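Local coordinates for protein berberine bridge enzyme-like 28 (Arabidopsis thaliana, PDB 5D79) that binds FAD as an oxidoreductase of the berberine bridge enzyme-like family and takes part in adaptation to salt stress, at residues S362-Q373 with N423-R434. Sequence-based numbering, arbitrary orientation.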
loop_
_atom_site.group_PDB
_atom_site.type_symbol
_atom_site.label_atom_id
_atom_site.label_comp_id
_atom_site.label_asym_id
_atom_site.label_seq_id
_atom_site.Cartn_x
_atom_site.Cartn_y
_atom_site.Cartn_z
ATOM N N SER A 362 1.097 3.835 -16.703
ATOM C CA SER A 362 1.735 4.800 -17.588
ATOM C C SER A 362 1.902 6.132 -16.879
ATOM O O SER A 362 2.455 7.074 -17.444
ATOM C CB SER A 362 0.927 4.972 -18.878
ATOM O OG SER A 362 -0.130 5.901 -18.716
ATOM N N LEU A 363 1.428 6.196 -15.634
ATOM C CA LEU A 363 1.468 7.424 -14.846
ATOM C C LEU A 363 2.474 7.341 -13.708
ATOM O O LEU A 363 2.339 6.503 -12.806
ATOM C CB LEU A 363 0.084 7.755 -14.270
ATOM C CG LEU A 363 -1.047 7.919 -15.291
ATOM C CD1 LEU A 363 -2.286 8.491 -14.642
ATOM C CD2 LEU A 363 -0.587 8.800 -16.455
ATOM N N SER A 364 3.486 8.210 -13.768
ATOM C CA SER A 364 4.426 8.394 -12.665
ATOM C C SER A 364 3.749 9.207 -11.580
ATOM O O SER A 364 2.782 9.916 -11.845
ATOM C CB SER A 364 5.704 9.099 -13.128
ATOM O OG SER A 364 6.409 8.320 -14.074
ATOM N N PHE A 365 4.258 9.122 -10.358
ATOM C CA PHE A 365 3.644 9.864 -9.273
ATOM C C PHE A 365 4.633 10.179 -8.144
ATOM O O PHE A 365 5.702 9.570 -8.039
ATOM C CB PHE A 365 2.429 9.089 -8.731
ATOM C CG PHE A 365 2.775 7.744 -8.155
ATOM C CD1 PHE A 365 3.226 7.625 -6.846
ATOM C CD2 PHE A 365 2.653 6.593 -8.925
ATOM C CE1 PHE A 365 3.562 6.390 -6.319
ATOM C CE2 PHE A 365 2.986 5.345 -8.397
ATOM C CZ PHE A 365 3.442 5.246 -7.093
ATOM N N LYS A 366 4.270 11.166 -7.332
ATOM C CA LYS A 366 4.896 11.405 -6.048
ATOM C C LYS A 366 3.773 11.486 -5.026
ATOM O O LYS A 366 2.823 12.243 -5.214
ATOM C CB LYS A 366 5.716 12.689 -6.058
ATOM C CG LYS A 366 6.221 13.072 -4.691
ATOM C CD LYS A 366 7.061 11.959 -4.092
ATOM C CE LYS A 366 7.452 12.306 -2.673
ATOM N NZ LYS A 366 8.378 11.317 -2.041
ATOM N N GLY A 367 3.864 10.690 -3.963
ATOM C CA GLY A 367 2.857 10.698 -2.919
ATOM C C GLY A 367 3.432 10.919 -1.532
ATOM O O GLY A 367 4.543 10.480 -1.220
ATOM N N LYS A 368 2.658 11.625 -0.707
ATOM C CA LYS A 368 2.945 11.825 0.718
ATOM C C LYS A 368 1.627 11.677 1.463
ATOM O O LYS A 368 0.570 11.779 0.855
ATOM C CB LYS A 368 3.566 13.203 0.973
ATOM C CG LYS A 368 4.775 13.526 0.077
ATOM C CD LYS A 368 5.304 14.946 0.305
ATOM C CE LYS A 368 6.123 15.070 1.581
ATOM N NZ LYS A 368 7.509 14.582 1.416
ATOM N N ASP A 369 1.657 11.420 2.765
ATOM C CA ASP A 369 0.390 11.365 3.470
ATOM C C ASP A 369 0.495 11.834 4.928
ATOM O O ASP A 369 1.582 12.118 5.427
ATOM C CB ASP A 369 -0.212 9.954 3.355
ATOM C CG ASP A 369 0.270 8.985 4.427
ATOM O OD1 ASP A 369 1.442 9.028 4.843
ATOM O OD2 ASP A 369 -0.558 8.147 4.846
ATOM N N ASP A 370 -0.668 11.953 5.565
ATOM C CA ASP A 370 -0.823 12.503 6.897
ATOM C C ASP A 370 -1.991 11.839 7.619
ATOM O O ASP A 370 -2.869 11.219 7.007
ATOM C CB ASP A 370 -1.086 14.010 6.837
ATOM C CG ASP A 370 0.163 14.834 6.868
ATOM O OD1 ASP A 370 1.048 14.554 7.701
ATOM O OD2 ASP A 370 0.246 15.791 6.073
ATOM N N PHE A 371 -2.015 12.018 8.929
ATOM C CA PHE A 371 -3.150 11.624 9.723
ATOM C C PHE A 371 -3.698 12.865 10.413
ATOM O O PHE A 371 -2.942 13.654 10.976
ATOM C CB PHE A 371 -2.757 10.530 10.718
ATOM C CG PHE A 371 -2.447 9.227 10.057
ATOM C CD1 PHE A 371 -1.169 8.971 9.570
ATOM C CD2 PHE A 371 -3.446 8.278 9.858
ATOM C CE1 PHE A 371 -0.886 7.780 8.911
ATOM C CE2 PHE A 371 -3.168 7.079 9.207
ATOM C CZ PHE A 371 -1.886 6.835 8.728
ATOM N N VAL A 372 -5.011 13.047 10.317
ATOM C CA VAL A 372 -5.692 14.167 10.944
ATOM C C VAL A 372 -6.389 13.669 12.192
ATOM O O VAL A 372 -7.112 12.680 12.151
ATOM C CB VAL A 372 -6.709 14.832 9.983
ATOM C CG1 VAL A 372 -7.568 15.876 10.712
ATOM C CG2 VAL A 372 -5.983 15.448 8.785
ATOM N N GLN A 373 -6.150 14.349 13.306
ATOM C CA GLN A 373 -6.662 13.910 14.605
ATOM C C GLN A 373 -7.792 14.802 15.110
ATOM O O GLN A 373 -8.553 14.419 15.997
ATOM C CB GLN A 373 -5.512 13.851 15.619
ATOM C CG GLN A 373 -4.399 12.909 15.165
ATOM C CD GLN A 373 -3.306 12.702 16.175
ATOM O OE1 GLN A 373 -2.825 13.644 16.793
ATOM N NE2 GLN A 373 -2.891 11.454 16.337
ATOM N N ASN A 423 -7.293 8.998 15.511
ATOM C CA ASN A 423 -7.152 9.434 14.127
ATOM C C ASN A 423 -8.504 9.422 13.478
ATOM O O ASN A 423 -9.141 8.379 13.391
ATOM C CB ASN A 423 -6.181 8.548 13.351
ATOM C CG ASN A 423 -4.821 8.513 13.976
ATOM O OD1 ASN A 423 -4.062 9.476 13.888
ATOM N ND2 ASN A 423 -4.504 7.405 14.640
ATOM N N LEU A 424 -8.946 10.597 13.048
ATOM C CA LEU A 424 -10.229 10.740 12.377
ATOM C C LEU A 424 -10.161 10.165 10.951
ATOM O O LEU A 424 -11.016 9.373 10.545
ATOM C CB LEU A 424 -10.652 12.213 12.341
ATOM C CG LEU A 424 -10.735 12.970 13.659
ATOM C CD1 LEU A 424 -11.382 14.289 13.398
ATOM C CD2 LEU A 424 -11.539 12.183 14.654
ATOM N N TYR A 425 -9.142 10.568 10.196
ATOM C CA TYR A 425 -8.963 10.069 8.841
ATOM C C TYR A 425 -7.517 10.204 8.388
ATOM O O TYR A 425 -6.700 10.858 9.034
ATOM C CB TYR A 425 -9.899 10.797 7.867
ATOM C CG TYR A 425 -9.691 12.290 7.750
ATOM C CD1 TYR A 425 -10.367 13.172 8.593
ATOM C CD2 TYR A 425 -8.848 12.819 6.785
ATOM C CE1 TYR A 425 -10.202 14.539 8.492
ATOM C CE2 TYR A 425 -8.671 14.197 6.674
ATOM C CZ TYR A 425 -9.350 15.048 7.530
ATOM O OH TYR A 425 -9.184 16.412 7.429
ATOM N N GLU A 426 -7.209 9.563 7.275
ATOM C CA GLU A 426 -5.889 9.644 6.683
ATOM C C GLU A 426 -6.032 10.459 5.400
ATOM O O GLU A 426 -7.072 10.418 4.739
ATOM C CB GLU A 426 -5.326 8.237 6.428
ATOM C CG GLU A 426 -3.889 8.186 5.895
ATOM C CD GLU A 426 -3.828 8.132 4.376
ATOM O OE1 GLU A 426 -4.893 7.958 3.739
ATOM O OE2 GLU A 426 -2.718 8.258 3.821
ATOM N N ILE A 427 -5.006 11.225 5.066
ATOM C CA ILE A 427 -5.074 12.049 3.877
ATOM C C ILE A 427 -3.806 11.866 3.035
ATOM O O ILE A 427 -2.688 11.929 3.552
ATOM C CB ILE A 427 -5.299 13.544 4.245
ATOM C CG1 ILE A 427 -5.291 14.434 3.004
ATOM C CG2 ILE A 427 -4.277 14.026 5.253
ATOM C CD1 ILE A 427 -5.796 15.819 3.301
ATOM N N GLN A 428 -3.994 11.601 1.745
ATOM C CA GLN A 428 -2.879 11.440 0.827
ATOM C C GLN A 428 -2.886 12.548 -0.205
ATOM O O GLN A 428 -3.907 12.848 -0.794
ATOM C CB GLN A 428 -2.934 10.074 0.126
ATOM C CG GLN A 428 -1.791 9.834 -0.858
ATOM C CD GLN A 428 -2.004 8.629 -1.757
ATOM O OE1 GLN A 428 -3.085 8.024 -1.775
ATOM N NE2 GLN A 428 -0.968 8.273 -2.518
ATOM N N TYR A 429 -1.734 13.164 -0.407
ATOM C CA TYR A 429 -1.538 14.130 -1.483
ATOM C C TYR A 429 -0.657 13.472 -2.536
ATOM O O TYR A 429 0.506 13.158 -2.276
ATOM C CB TYR A 429 -0.879 15.414 -0.968
ATOM C CG TYR A 429 -1.110 15.716 0.507
ATOM C CD1 TYR A 429 -0.295 15.149 1.497
ATOM C CD2 TYR A 429 -2.115 16.593 0.913
ATOM C CE1 TYR A 429 -0.490 15.434 2.836
ATOM C CE2 TYR A 429 -2.321 16.876 2.249
ATOM C CZ TYR A 429 -1.507 16.298 3.209
ATOM O OH TYR A 429 -1.700 16.591 4.547
ATOM N N VAL A 430 -1.198 13.248 -3.724
ATOM C CA VAL A 430 -0.448 12.531 -4.755
ATOM C C VAL A 430 -0.604 13.218 -6.120
ATOM O O VAL A 430 -1.700 13.596 -6.525
ATOM C CB VAL A 430 -0.884 11.039 -4.826
ATOM C CG1 VAL A 430 -2.401 10.918 -4.949
ATOM C CG2 VAL A 430 -0.171 10.299 -5.950
ATOM N N ALA A 431 0.511 13.432 -6.804
ATOM C CA ALA A 431 0.460 14.025 -8.123
ATOM C C ALA A 431 0.869 12.976 -9.146
ATOM O O ALA A 431 1.885 12.316 -8.977
ATOM C CB ALA A 431 1.361 15.254 -8.204
ATOM N N TYR A 432 0.055 12.815 -10.186
ATOM C CA TYR A 432 0.352 11.906 -11.282
ATOM C C TYR A 432 0.784 12.698 -12.506
ATOM O O TYR A 432 0.389 13.850 -12.685
ATOM C CB TYR A 432 -0.865 11.036 -11.615
ATOM C CG TYR A 432 -1.228 10.068 -10.510
ATOM C CD1 TYR A 432 -2.069 10.446 -9.472
ATOM C CD2 TYR A 432 -0.725 8.779 -10.505
ATOM C CE1 TYR A 432 -2.388 9.561 -8.456
ATOM C CE2 TYR A 432 -1.045 7.892 -9.506
ATOM C CZ TYR A 432 -1.871 8.285 -8.478
ATOM O OH TYR A 432 -2.172 7.394 -7.472
ATOM N N TRP A 433 1.612 12.085 -13.340
ATOM C CA TRP A 433 1.987 12.698 -14.602
ATOM C C TRP A 433 2.348 11.620 -15.619
ATOM O O TRP A 433 2.686 10.499 -15.248
ATOM C CB TRP A 433 3.143 13.697 -14.411
ATOM C CG TRP A 433 4.475 13.127 -13.980
ATOM C CD1 TRP A 433 5.484 12.675 -14.795
ATOM C CD2 TRP A 433 4.967 13.002 -12.638
ATOM N NE1 TRP A 433 6.559 12.257 -14.037
ATOM C CE2 TRP A 433 6.267 12.450 -12.714
ATOM C CE3 TRP A 433 4.430 13.293 -11.378
ATOM C CZ2 TRP A 433 7.030 12.188 -11.587
ATOM C CZ3 TRP A 433 5.192 13.025 -10.254
ATOM C CH2 TRP A 433 6.479 12.476 -10.369
ATOM N N ARG A 434 2.260 11.959 -16.902
ATOM C CA ARG A 434 2.545 11.001 -17.961
ATOM C C ARG A 434 4.032 10.660 -17.989
ATOM O O ARG A 434 4.878 11.541 -17.835
ATOM C CB ARG A 434 2.090 11.549 -19.318
ATOM C CG ARG A 434 0.589 11.743 -19.431
ATOM C CD ARG A 434 0.182 12.208 -20.827
ATOM N NE ARG A 434 0.560 11.262 -21.875
ATOM C CZ ARG A 434 -0.189 10.236 -22.270
ATOM N NH1 ARG A 434 -1.372 9.999 -21.709
ATOM N NH2 ARG A 434 0.247 9.438 -23.233
#
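Val372 and Tyr425, both buried, illustrate how antiparallel strands can pack through an aliphatic side chain laid on a ring. Val372 CB rests over one face of the phenol, 3.8 Å from the Tyr425 ring centroid and displaced toward the rim, and both methyls reach the hydroxyl end, where Tyr425 OH hydrogen-bonds to Gln274. Tyr425 CG stands between its backbone N and carbonyl carbon (chi1 61°), which swings the ring across the partner strand. Here the pairing ends in a classic beta bulge: Val372 faces both Leu424 and Tyr425, and Val372 O accepts Leu424 N at 2.9 Å. On the other face of the sheet, Glu426 CG lies over the Phe371 ring, 3.9 Å from its centroid.

The same tight half buries a polar link. Tyr429 OH donates to Asp370 OD2 at 2.6 Å, and OD2 accepts with its anti lone pair, the one turned away from OD1; the carboxylate stands 81° to the phenol plane, and OD1 forms a salt bridge with Arg467, so both oxygens are engaged. Toward the opposite end, Ser364 CB sits 3.6 Å from the centroid of the Trp433 five-membered ring, over its face, while Ser364 OG and Trp433 NE1 each bond to a different oxygen of Asp438. Phe365 CB packs on the Tyr432 ring, 4.1 Å from its centroid; the Phe365 side chain lies near the bound FAD and near His111, the residue known to carry the flavin covalently, although that bond is not present here. Beyond, packing thins: Leu363 CD2 merely approaches Arg434 CA at 4.1 Å, and Arg434 is exposed.

Strand 363-372 forms one margin of a seven-stranded antiparallel sheet, with 425-434 between it and strand 396-402, whose Leu400 meets Tyr425; helix 441-458 packs against Lys366, Lys368, Tyr429 and Ala431.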